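Local coordinates for HD domain protein (Enterococcus faecalis, PDB 4LRL) that probably hydrolyses deoxyribonucleoside triphosphates at a metal-containing HD-domain centre, with its activity tuned allosterically by bound nucleotides, at residues A344-M349 with P445-D450; L340-K345 with K383-I388; S77-G82 with P270-M275. All coordinates share one frame; numbering follows the deposited sequence.

Interaction 1: residues A344-M349 with P445-D450; sequences AKRFLM and PKEMLD. With DGT (2'-deoxyguanosine-5'-triphosphate), chain R.
R346 and E447 reach for each other from opposite directions and meet in a salt bridge, R346 NH2 to E447 OE2 at 3.0 Å. E447 OE2 approaches the guanidinium edge in its plane. The other carboxylate oxygen is nearly as near, with OE1 3.1 Å from R346 NH2, so one nitrogen faces both oxygens; the two flat groups are turned 37° apart. A bend at chi3 (109°) carries the guanidinium off the line of the arginine chain. R346 NH1 is turned to D342, one turn back, so this cation sits between two carboxylates.

Besides the charges there is one van der Waals contact, P445 CB 4.1 Å from R346 NH2, oblique to the guanidinium.

Ligand binding falls to K446. Its extended chain leads away from the helix, and K446 NZ donates to O2G of the dGTP gamma phosphate at 3.3 Å; R350 and K354 hold the same nucleotide.

Residues 344-348 are the last of helix 338-348, packed against helices 270-291 and 322-332. The 3-10 turn 446-448 follows strand 441-444, and M448 leans on helix 461-468.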
loop_
_atom_site.group_PDB
_atom_site.type_symbol
_atom_site.label_atom_id
_atom_site.label_comp_id
_atom_site.label_asym_id
_atom_site.label_seq_id
_atom_site.Cartn_x
_atom_site.Cartn_y
_atom_site.Cartn_z
ATOM N N ALA C 344 -33.192 19.865 -8.744
ATOM C CA ALA C 344 -33.065 18.521 -9.279
ATOM C C ALA C 344 -31.886 18.453 -10.253
ATOM O O ALA C 344 -31.085 17.521 -10.177
ATOM C CB ALA C 344 -34.352 18.087 -9.945
ATOM N N LYS C 345 -31.776 19.448 -11.136
ATOM C CA LYS C 345 -30.660 19.521 -12.081
ATOM C C LYS C 345 -29.327 19.680 -11.330
ATOM O O LYS C 345 -28.340 19.003 -11.653
ATOM C CB LYS C 345 -30.861 20.640 -13.117
ATOM C CG LYS C 345 -29.863 20.581 -14.265
ATOM C CD LYS C 345 -30.355 21.305 -15.524
ATOM C CE LYS C 345 -29.609 20.788 -16.778
ATOM N NZ LYS C 345 -30.086 21.366 -18.088
ATOM N N ARG C 346 -29.313 20.540 -10.312
ATOM C CA ARG C 346 -28.084 20.790 -9.544
ATOM C C ARG C 346 -27.560 19.549 -8.838
ATOM O O ARG C 346 -26.348 19.372 -8.734
ATOM C CB ARG C 346 -28.245 21.969 -8.576
ATOM C CG ARG C 346 -28.432 23.291 -9.316
ATOM C CD ARG C 346 -28.831 24.453 -8.407
ATOM N NE ARG C 346 -27.720 25.387 -8.267
ATOM C CZ ARG C 346 -27.643 26.569 -8.861
ATOM N NH1 ARG C 346 -28.629 27.004 -9.634
ATOM N NH2 ARG C 346 -26.583 27.333 -8.664
ATOM N N PHE C 347 -28.474 18.687 -8.387
ATOM C CA PHE C 347 -28.100 17.425 -7.752
ATOM C C PHE C 347 -27.681 16.335 -8.730
ATOM O O PHE C 347 -26.729 15.600 -8.471
ATOM C CB PHE C 347 -29.215 16.882 -6.851
ATOM C CG PHE C 347 -28.767 15.743 -5.976
ATOM C CD1 PHE C 347 -28.109 15.992 -4.776
ATOM C CD2 PHE C 347 -28.981 14.416 -6.362
ATOM C CE1 PHE C 347 -27.681 14.935 -3.966
ATOM C CE2 PHE C 347 -28.557 13.348 -5.559
ATOM C CZ PHE C 347 -27.908 13.604 -4.367
ATOM N N LEU C 348 -28.393 16.209 -9.842
ATOM C CA LEU C 348 -28.018 15.213 -10.844
ATOM C C LEU C 348 -26.736 15.580 -11.583
ATOM O O LEU C 348 -25.940 14.703 -11.907
ATOM C CB LEU C 348 -29.158 14.977 -11.836
ATOM C CG LEU C 348 -30.414 14.318 -11.258
ATOM C CD1 LEU C 348 -31.586 14.522 -12.222
ATOM C CD2 LEU C 348 -30.204 12.826 -10.919
ATOM N N MET C 349 -26.545 16.875 -11.828
ATOM C CA MET C 349 -25.438 17.384 -12.658
ATOM C C MET C 349 -24.210 17.880 -11.855
ATOM O O MET C 349 -23.223 18.340 -12.447
ATOM C CB MET C 349 -25.939 18.504 -13.601
ATOM C CG MET C 349 -27.099 18.131 -14.547
ATOM S SD MET C 349 -27.036 16.422 -15.105
ATOM C CE MET C 349 -28.512 16.288 -16.122
ATOM N N PRO C 445 -25.044 30.221 -3.901
ATOM C CA PRO C 445 -24.715 29.807 -5.265
ATOM C C PRO C 445 -23.342 30.308 -5.663
ATOM O O PRO C 445 -22.995 31.453 -5.377
ATOM C CB PRO C 445 -25.806 30.469 -6.116
ATOM C CG PRO C 445 -26.932 30.700 -5.154
ATOM C CD PRO C 445 -26.252 31.068 -3.875
ATOM N N LYS C 446 -22.569 29.428 -6.285
ATOM C CA LYS C 446 -21.273 29.773 -6.857
ATOM C C LYS C 446 -21.357 31.012 -7.756
ATOM O O LYS C 446 -20.473 31.877 -7.713
ATOM C CB LYS C 446 -20.700 28.584 -7.645
ATOM C CG LYS C 446 -19.257 28.782 -8.096
ATOM C CD LYS C 446 -18.658 27.543 -8.775
ATOM C CE LYS C 446 -17.351 27.909 -9.482
ATOM N NZ LYS C 446 -16.456 26.740 -9.747
ATOM N N GLU C 447 -22.421 31.105 -8.551
ATOM C CA GLU C 447 -22.553 32.211 -9.508
ATOM C C GLU C 447 -22.590 33.604 -8.868
ATOM O O GLU C 447 -22.454 34.610 -9.566
ATOM C CB GLU C 447 -23.684 31.998 -10.542
ATOM C CG GLU C 447 -24.975 31.355 -10.055
ATOM C CD GLU C 447 -24.911 29.832 -9.999
ATOM O OE1 GLU C 447 -25.488 29.173 -10.892
ATOM O OE2 GLU C 447 -24.291 29.296 -9.058
ATOM N N MET C 448 -22.728 33.653 -7.541
ATOM C CA MET C 448 -22.638 34.910 -6.798
ATOM C C MET C 448 -21.230 35.493 -6.843
ATOM O O MET C 448 -21.057 36.706 -6.724
ATOM C CB MET C 448 -23.056 34.728 -5.333
ATOM C CG MET C 448 -24.543 34.469 -5.098
ATOM S SD MET C 448 -25.675 35.684 -5.814
ATOM C CE MET C 448 -25.218 37.180 -4.941
ATOM N N LEU C 449 -20.234 34.623 -7.011
ATOM C CA LEU C 449 -18.830 35.025 -6.978
ATOM C C LEU C 449 -18.217 35.316 -8.347
ATOM O O LEU C 449 -17.602 36.364 -8.531
ATOM C CB LEU C 449 -17.987 33.984 -6.233
ATOM C CG LEU C 449 -18.188 33.874 -4.719
ATOM C CD1 LEU C 449 -17.324 32.748 -4.164
ATOM C CD2 LEU C 449 -17.881 35.186 -3.999
ATOM N N ASP C 450 -18.379 34.398 -9.298
ATOM C CA ASP C 450 -17.715 34.510 -10.604
ATOM C C ASP C 450 -18.580 35.191 -11.667
ATOM O O ASP C 450 -19.808 35.100 -11.621
ATOM C CB ASP C 450 -17.221 33.134 -11.096
ATOM C CG ASP C 450 -18.302 32.053 -11.027
ATOM O OD1 ASP C 450 -18.323 31.299 -10.028
ATOM O OD2 ASP C 450 -19.129 31.962 -11.963
HETATM P PG DGT R . -13.285 25.327 -7.913
HETATM O O1G DGT R . -11.909 25.131 -7.298
HETATM O O2G DGT R . -13.723 26.784 -7.974
HETATM O O3G DGT R . -13.511 24.543 -9.196
HETATM O O3B DGT R . -14.366 24.677 -6.902
HETATM P PB DGT R . -13.968 23.692 -5.706
HETATM O O1B DGT R . -14.130 24.429 -4.403
HETATM O O2B DGT R . -12.667 22.998 -6.024
HETATM O O3A DGT R . -15.141 22.602 -5.787
HETATM P PA DGT R . -15.287 21.455 -6.899
HETATM O O1A DGT R . -16.754 21.368 -7.215
HETATM O O2A DGT R . -14.315 21.576 -8.027
HETATM O "O5'" DGT R . -14.932 20.119 -6.068
HETATM C "C5'" DGT R . -13.790 19.996 -5.226
HETATM C "C4'" DGT R . -13.080 18.671 -5.492
HETATM O "O4'" DGT R . -13.981 17.564 -5.657
HETATM C "C3'" DGT R . -12.318 18.721 -6.809
HETATM O "O3'" DGT R . -11.093 19.469 -6.708
HETATM C "C2'" DGT R . -12.152 17.247 -7.156
HETATM C "C1'" DGT R . -13.339 16.569 -6.468
HETATM N N9 DGT R . -14.296 15.992 -7.443
HETATM C C8 DGT R . -14.736 14.717 -7.434
HETATM N N7 DGT R . -15.615 14.476 -8.445
HETATM C C5 DGT R . -15.749 15.631 -9.123
HETATM C C6 DGT R . -16.507 16.097 -10.319
HETATM O O6 DGT R . -17.277 15.360 -10.965
HETATM N N1 DGT R . -16.370 17.361 -10.699
HETATM C C2 DGT R . -15.565 18.224 -10.069
HETATM N N2 DGT R . -15.505 19.480 -10.555
HETATM N N3 DGT R . -14.838 17.888 -8.969
HETATM C C4 DGT R . -14.883 16.621 -8.462
#

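Interaction 2: residues L340-K345 with K383-I388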
loop_
_atom_site.group_PDB
_atom_site.type_symbol
_atom_site.label_atom_id
_atom_site.label_comp_id
_atom_site.label_asym_id
_atom_site.label_seq_id
_atom_site.Cartn_x
_atom_site.Cartn_y
_atom_site.Cartn_z
ATOM N N LEU C 340 -37.715 23.752 -8.044
ATOM C CA LEU C 340 -37.591 22.294 -7.997
ATOM C C LEU C 340 -36.791 21.766 -9.191
ATOM O O LEU C 340 -35.837 20.999 -9.014
ATOM C CB LEU C 340 -38.964 21.603 -7.916
ATOM C CG LEU C 340 -38.886 20.092 -7.669
ATOM C CD1 LEU C 340 -38.723 19.778 -6.176
ATOM C CD2 LEU C 340 -40.080 19.353 -8.245
ATOM N N GLY C 341 -37.182 22.187 -10.395
ATOM C CA GLY C 341 -36.505 21.792 -11.626
ATOM C C GLY C 341 -35.007 22.030 -11.557
ATOM O O GLY C 341 -34.218 21.147 -11.881
ATOM N N ASP C 342 -34.625 23.224 -11.112
ATOM C CA ASP C 342 -33.227 23.616 -11.015
ATOM C C ASP C 342 -32.448 22.854 -9.938
ATOM O O ASP C 342 -31.298 22.479 -10.163
ATOM C CB ASP C 342 -33.127 25.118 -10.756
ATOM C CG ASP C 342 -31.693 25.615 -10.772
ATOM O OD1 ASP C 342 -31.042 25.550 -11.839
ATOM O OD2 ASP C 342 -31.226 26.079 -9.718
ATOM N N LEU C 343 -33.065 22.644 -8.773
ATOM C CA LEU C 343 -32.417 21.901 -7.681
ATOM C C LEU C 343 -32.192 20.445 -8.089
ATOM O O LEU C 343 -31.134 19.867 -7.834
ATOM C CB LEU C 343 -33.233 21.971 -6.380
ATOM C CG LEU C 343 -33.369 23.316 -5.656
ATOM C CD1 LEU C 343 -34.311 23.214 -4.444
ATOM C CD2 LEU C 343 -32.017 23.875 -5.226
ATOM N N ALA C 344 -33.192 19.865 -8.744
ATOM C CA ALA C 344 -33.065 18.521 -9.279
ATOM C C ALA C 344 -31.886 18.453 -10.253
ATOM O O ALA C 344 -31.085 17.521 -10.177
ATOM C CB ALA C 344 -34.352 18.087 -9.945
ATOM N N LYS C 345 -31.776 19.448 -11.136
ATOM C CA LYS C 345 -30.660 19.521 -12.081
ATOM C C LYS C 345 -29.327 19.680 -11.330
ATOM O O LYS C 345 -28.340 19.003 -11.653
ATOM C CB LYS C 345 -30.861 20.640 -13.117
ATOM C CG LYS C 345 -29.863 20.581 -14.265
ATOM C CD LYS C 345 -30.355 21.305 -15.524
ATOM C CE LYS C 345 -29.609 20.788 -16.778
ATOM N NZ LYS C 345 -30.086 21.366 -18.088
ATOM N N LYS C 383 -34.273 30.918 0.703
ATOM C CA LYS C 383 -34.700 29.749 1.464
ATOM C C LYS C 383 -34.187 28.433 0.860
ATOM O O LYS C 383 -34.023 27.451 1.582
ATOM C CB LYS C 383 -36.216 29.712 1.623
ATOM C CG LYS C 383 -36.780 30.841 2.456
ATOM C CD LYS C 383 -37.957 30.368 3.312
ATOM C CE LYS C 383 -38.735 31.530 3.932
ATOM N NZ LYS C 383 -39.577 32.220 2.921
ATOM N N TYR C 384 -33.920 28.434 -0.448
ATOM C CA TYR C 384 -33.507 27.234 -1.180
ATOM C C TYR C 384 -32.090 27.332 -1.703
ATOM O O TYR C 384 -31.457 26.313 -2.002
ATOM C CB TYR C 384 -34.471 26.930 -2.335
ATOM C CG TYR C 384 -35.911 26.808 -1.884
ATOM C CD1 TYR C 384 -36.756 27.915 -1.896
ATOM C CD2 TYR C 384 -36.418 25.594 -1.410
ATOM C CE1 TYR C 384 -38.068 27.820 -1.467
ATOM C CE2 TYR C 384 -37.740 25.488 -0.974
ATOM C CZ TYR C 384 -38.552 26.609 -1.009
ATOM O OH TYR C 384 -39.859 26.527 -0.602
ATOM N N TYR C 385 -31.579 28.550 -1.801
ATOM C CA TYR C 385 -30.261 28.744 -2.384
ATOM C C TYR C 385 -29.170 29.136 -1.394
ATOM O O TYR C 385 -28.034 29.367 -1.799
ATOM C CB TYR C 385 -30.339 29.694 -3.585
ATOM C CG TYR C 385 -31.011 29.018 -4.748
ATOM C CD1 TYR C 385 -32.365 29.239 -5.019
ATOM C CD2 TYR C 385 -30.310 28.104 -5.544
ATOM C CE1 TYR C 385 -32.993 28.598 -6.078
ATOM C CE2 TYR C 385 -30.930 27.449 -6.606
ATOM C CZ TYR C 385 -32.273 27.704 -6.865
ATOM O OH TYR C 385 -32.900 27.060 -7.901
ATOM N N THR C 386 -29.522 29.198 -0.106
ATOM C CA THR C 386 -28.553 29.444 0.958
ATOM C C THR C 386 -28.819 28.514 2.127
ATOM O O THR C 386 -29.906 27.967 2.266
ATOM C CB THR C 386 -28.580 30.915 1.502
ATOM O OG1 THR C 386 -29.756 31.139 2.301
ATOM C CG2 THR C 386 -28.507 31.938 0.385
ATOM N N ALA C 387 -27.816 28.349 2.976
ATOM C CA ALA C 387 -27.974 27.602 4.211
ATOM C C ALA C 387 -26.908 27.995 5.211
ATOM O O ALA C 387 -25.905 28.620 4.860
ATOM C CB ALA C 387 -27.911 26.085 3.950
ATOM N N ILE C 388 -27.162 27.618 6.460
ATOM C CA ILE C 388 -26.199 27.661 7.529
ATOM C C ILE C 388 -26.148 26.238 8.074
ATOM O O ILE C 388 -27.180 25.679 8.438
ATOM C CB ILE C 388 -26.664 28.635 8.652
ATOM C CG1 ILE C 388 -26.602 30.084 8.167
ATOM C CG2 ILE C 388 -25.830 28.451 9.938
ATOM C CD1 ILE C 388 -27.356 31.054 9.048
#
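D342 OD2 is gripped by two groups: Y385 OH donates a 2.7 Å hydrogen bond to it, and R346 NH1, one turn further along the same helix, adds a salt bridge. The phenol reaches the oxygen on its anti side, 22° out of the carboxylate plane, while OD2 itself sits near the plane of the tyrosine ring, at its edge. The carboxylate and ring planes are inclined by 41°. The D342 CB already points toward the segment that carries the tyrosine, and a chi1 of -175°, with CG anti to the backbone nitrogen, swings the carboxylate round until OD2 meets Y385 OH. Holding the phenol oxygen in this way should fix where the Y385 ring ends, and the arginine beside it would probably favour a charged carboxylate.

The contact joins helix 338-348, which holds all of 340-345, to a helix-to-strand turn within the HD-associated region: 383-388 carries the end of the short helix 382-385 and the start of strand 387-389. T386 is the first residue to leave helical geometry. A387 then pairs through its backbone with Y443, which makes 387-389 an outer strand, within this chain, of the antiparallel sheet in which 441-444 runs between it and 354-357.

Beside the polar pair, L343 lies against both tyrosines, and its two methyls divide the work. L343 CD2 packs 4.0 Å from Y385 CE2, meeting that ring obliquely, and also lies 4.1 Å from Y384 O. L343 CD1 turns to the other tyrosine, 4.3 Å from Y384 CB. The polar end of Y384 is held from a third helix, 270-291, where its hydroxyl bonds to E288.

Interaction 3: residues S77-G82 with P270-M275. With DGT (2'-deoxyguanosine-5'-triphosphate), chain R; TTP (thymidine-5'-triphosphate), chain S.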
loop_
_atom_site.group_PDB
_atom_site.type_symbol
_atom_site.label_atom_id
_atom_site.label_comp_id
_atom_site.label_asym_id
_atom_site.label_seq_id
_atom_site.Cartn_x
_atom_site.Cartn_y
_atom_site.Cartn_z
ATOM N N SER C 77 -19.416 10.887 -2.396
ATOM C CA SER C 77 -18.938 10.447 -3.700
ATOM C C SER C 77 -18.773 11.616 -4.681
ATOM O O SER C 77 -18.079 11.500 -5.684
ATOM C CB SER C 77 -19.859 9.369 -4.274
ATOM O OG SER C 77 -21.105 9.916 -4.689
ATOM N N PHE C 78 -19.400 12.747 -4.383
ATOM C CA PHE C 78 -19.257 13.918 -5.248
ATOM C C PHE C 78 -17.885 14.594 -5.092
ATOM O O PHE C 78 -17.380 15.239 -6.029
ATOM C CB PHE C 78 -20.389 14.908 -4.996
ATOM C CG PHE C 78 -21.729 14.433 -5.483
ATOM C CD1 PHE C 78 -22.732 14.109 -4.582
ATOM C CD2 PHE C 78 -21.990 14.317 -6.853
ATOM C CE1 PHE C 78 -23.995 13.666 -5.023
ATOM C CE2 PHE C 78 -23.247 13.874 -7.311
ATOM C CZ PHE C 78 -24.254 13.555 -6.384
ATOM N N THR C 79 -17.279 14.420 -3.918
ATOM C CA THR C 79 -15.963 14.989 -3.637
ATOM C C THR C 79 -14.855 13.935 -3.732
ATOM O O THR C 79 -13.748 14.250 -4.171
ATOM C CB THR C 79 -15.928 15.679 -2.258
ATOM O OG1 THR C 79 -16.947 16.682 -2.203
ATOM C CG2 THR C 79 -14.580 16.340 -2.016
ATOM N N PHE C 80 -15.167 12.704 -3.316
ATOM C CA PHE C 80 -14.279 11.548 -3.422
ATOM C C PHE C 80 -14.998 10.500 -4.265
ATOM O O PHE C 80 -15.817 9.730 -3.735
ATOM C CB PHE C 80 -13.981 10.973 -2.027
ATOM C CG PHE C 80 -13.309 11.953 -1.089
ATOM C CD1 PHE C 80 -11.922 12.016 -1.005
ATOM C CD2 PHE C 80 -14.072 12.815 -0.292
ATOM C CE1 PHE C 80 -11.298 12.913 -0.133
ATOM C CE2 PHE C 80 -13.462 13.729 0.577
ATOM C CZ PHE C 80 -12.077 13.786 0.662
ATOM N N HIS C 81 -14.717 10.474 -5.575
ATOM C CA HIS C 81 -15.537 9.693 -6.488
ATOM C C HIS C 81 -15.363 8.171 -6.363
ATOM O O HIS C 81 -16.128 7.398 -6.934
ATOM C CB HIS C 81 -15.397 10.180 -7.939
ATOM C CG HIS C 81 -14.043 9.958 -8.530
ATOM N ND1 HIS C 81 -13.114 10.966 -8.664
ATOM C CD2 HIS C 81 -13.462 8.842 -9.029
ATOM C CE1 HIS C 81 -12.017 10.480 -9.215
ATOM N NE2 HIS C 81 -12.201 9.193 -9.446
ATOM N N GLY C 82 -14.368 7.735 -5.609
ATOM C CA GLY C 82 -14.287 6.318 -5.279
ATOM C C GLY C 82 -15.321 5.882 -4.246
ATOM O O GLY C 82 -15.591 4.700 -4.133
ATOM N N PRO C 270 -16.549 20.524 2.740
ATOM C CA PRO C 270 -17.525 21.550 2.311
ATOM C C PRO C 270 -18.248 21.247 0.995
ATOM O O PRO C 270 -19.431 21.537 0.866
ATOM C CB PRO C 270 -16.676 22.815 2.166
ATOM C CG PRO C 270 -15.450 22.565 3.025
ATOM C CD PRO C 270 -15.210 21.093 2.998
ATOM N N VAL C 271 -17.551 20.686 0.012
ATOM C CA VAL C 271 -18.185 20.455 -1.280
ATOM C C VAL C 271 -19.251 19.364 -1.131
ATOM O O VAL C 271 -20.363 19.508 -1.630
ATOM C CB VAL C 271 -17.156 20.140 -2.372
ATOM C CG1 VAL C 271 -17.833 19.762 -3.664
ATOM C CG2 VAL C 271 -16.238 21.339 -2.586
ATOM N N SER C 272 -18.933 18.305 -0.395
ATOM C CA SER C 272 -19.909 17.246 -0.126
ATOM C C SER C 272 -21.117 17.792 0.612
ATOM O O SER C 272 -22.260 17.436 0.297
ATOM C CB SER C 272 -19.281 16.124 0.697
ATOM O OG SER C 272 -18.086 15.705 0.081
ATOM N N ARG C 273 -20.862 18.641 1.601
ATOM C CA ARG C 273 -21.934 19.275 2.338
ATOM C C ARG C 273 -22.749 20.254 1.474
ATOM O O ARG C 273 -23.947 20.439 1.707
ATOM C CB ARG C 273 -21.397 19.946 3.590
ATOM C CG ARG C 273 -20.946 18.955 4.664
ATOM C CD ARG C 273 -20.902 19.665 5.986
ATOM N NE ARG C 273 -19.616 20.302 6.210
ATOM C CZ ARG C 273 -19.419 21.373 6.974
ATOM N NH1 ARG C 273 -20.434 21.970 7.595
ATOM N NH2 ARG C 273 -18.191 21.854 7.103
ATOM N N GLY C 274 -22.100 20.856 0.479
ATOM C CA GLY C 274 -22.782 21.663 -0.530
ATOM C C GLY C 274 -23.822 20.886 -1.317
ATOM O O GLY C 274 -24.910 21.396 -1.598
ATOM N N MET C 275 -23.500 19.643 -1.670
ATOM C CA MET C 275 -24.438 18.801 -2.411
ATOM C C MET C 275 -25.586 18.338 -1.508
ATOM O O MET C 275 -26.735 18.207 -1.949
ATOM C CB MET C 275 -23.710 17.609 -3.034
ATOM C CG MET C 275 -22.787 17.992 -4.189
ATOM S SD MET C 275 -23.704 18.669 -5.591
ATOM C CE MET C 275 -24.509 17.198 -6.224
HETATM P PG DGT R . -13.285 25.327 -7.913
HETATM O O1G DGT R . -11.909 25.131 -7.298
HETATM O O2G DGT R . -13.723 26.784 -7.974
HETATM O O3G DGT R . -13.511 24.543 -9.196
HETATM O O3B DGT R . -14.366 24.677 -6.902
HETATM P PB DGT R . -13.968 23.692 -5.706
HETATM O O1B DGT R . -14.130 24.429 -4.403
HETATM O O2B DGT R . -12.667 22.998 -6.024
HETATM O O3A DGT R . -15.141 22.602 -5.787
HETATM P PA DGT R . -15.287 21.455 -6.899
HETATM O O1A DGT R . -16.754 21.368 -7.215
HETATM O O2A DGT R . -14.315 21.576 -8.027
HETATM O "O5'" DGT R . -14.932 20.119 -6.068
HETATM C "C5'" DGT R . -13.790 19.996 -5.226
HETATM C "C4'" DGT R . -13.080 18.671 -5.492
HETATM O "O4'" DGT R . -13.981 17.564 -5.657
HETATM C "C3'" DGT R . -12.318 18.721 -6.809
HETATM O "O3'" DGT R . -11.093 19.469 -6.708
HETATM C "C2'" DGT R . -12.152 17.247 -7.156
HETATM C "C1'" DGT R . -13.339 16.569 -6.468
HETATM N N9 DGT R . -14.296 15.992 -7.443
HETATM C C8 DGT R . -14.736 14.717 -7.434
HETATM N N7 DGT R . -15.615 14.476 -8.445
HETATM C C5 DGT R . -15.749 15.631 -9.123
HETATM C C6 DGT R . -16.507 16.097 -10.319
HETATM O O6 DGT R . -17.277 15.360 -10.965
HETATM N N1 DGT R . -16.370 17.361 -10.699
HETATM C C2 DGT R . -15.565 18.224 -10.069
HETATM N N2 DGT R . -15.505 19.480 -10.555
HETATM N N3 DGT R . -14.838 17.888 -8.969
HETATM C C4 DGT R . -14.883 16.621 -8.462
HETATM P PA TTP S . -10.125 19.951 -2.927
HETATM O O1A TTP S . -10.576 20.465 -4.269
HETATM O O2A TTP S . -11.073 20.002 -1.761
HETATM O O3A TTP S . -8.751 20.667 -2.453
HETATM P PB TTP S . -7.433 21.026 -3.344
HETATM O O1B TTP S . -7.049 19.819 -4.169
HETATM O O2B TTP S . -6.378 21.538 -2.389
HETATM O O3B TTP S . -7.860 22.219 -4.375
HETATM P PG TTP S . -9.105 23.274 -4.277
HETATM O O1G TTP S . -8.611 24.450 -5.102
HETATM O O2G TTP S . -9.273 23.573 -2.796
HETATM O O3G TTP S . -10.299 22.603 -4.916
HETATM O "O5'" TTP S . -9.690 18.418 -3.120
HETATM C "C5'" TTP S . -9.593 17.794 -4.401
HETATM C "C4'" TTP S . -9.519 16.284 -4.217
HETATM O "O4'" TTP S . -8.597 15.982 -3.164
HETATM C "C3'" TTP S . -10.871 15.709 -3.825
HETATM O "O3'" TTP S . -11.176 14.533 -4.567
HETATM C "C2'" TTP S . -10.721 15.300 -2.378
HETATM C "C1'" TTP S . -9.221 15.166 -2.172
HETATM N N1 TTP S . -8.867 15.584 -0.813
HETATM C C2 TTP S . -8.100 14.722 0.035
HETATM O O2 TTP S . -7.707 13.598 -0.370
HETATM N N3 TTP S . -7.788 15.122 1.287
HETATM C C4 TTP S . -8.199 16.322 1.743
HETATM O O4 TTP S . -7.891 16.659 2.910
HETATM C C5 TTP S . -8.955 17.184 0.927
HETATM C C5M TTP S . -9.430 18.539 1.410
HETATM C C6 TTP S . -9.283 16.786 -0.363
#
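The F78 ring carries the terminal methyl of M275 over the middle of one face: M275 CE is 3.6 Å from the ring centroid and only 7° off the normal, a CH-pi contact. M275 SD stands farther above the same ring, 4.7 Å from the centroid, which makes this a Met-aromatic contact. Bends at chi2 (-64°) and chi3 (-72°) fold the methionine back over the ring, and F347 meets F78 edge-to-face. F80 has the dTTP sugar over one face, F80 CE1 lying 3.3 Å from C2', with O2 of the thymine at its edge; H81 has its edge toward C8 of dGTP.

Between these aromatic groups, T79 fastens the loop to the first turn of helix 270-291. T79 OG1 and S272 OG share a 2.7 Å hydrogen bond in which either may be the donor. T79 OG1 also rests 3.5 Å from V271 CB, while V271 CG2 points at the dGTP phosphate chain, 3.6 Å from O3A. The loop thus lines two nucleotide sites at once, and a second subunit closes in, its R68 bonding to S77 O and its R41 packing on F80 and H81. F78 O accepts a hydrogen bond from R350 NE, and the next carbonyl is used by dTTP: O3' donates to T79 O at 2.6 Å.

In the fold
All three contacts are largely buried, but interaction 3 lies deeper: its centre is about 14 Å from the centre of the chain, those of interactions 1 and 2 about 25 and 23 Å. Those two share helix 338-348 and abut, P445 CD lying 3.2 Å from Y385 O. Interaction 3 touches interaction 1 through the methyl of M275, with M275 CE 3.5 Å from F347 O. Their chemistry differs: charge in 1, a polar bond beside leucine packing in 2, aromatic and hydroxyl contacts in 3. Interactions 1 and 3 both reach dGTP and the second subunit; interaction 2 stays within one chain.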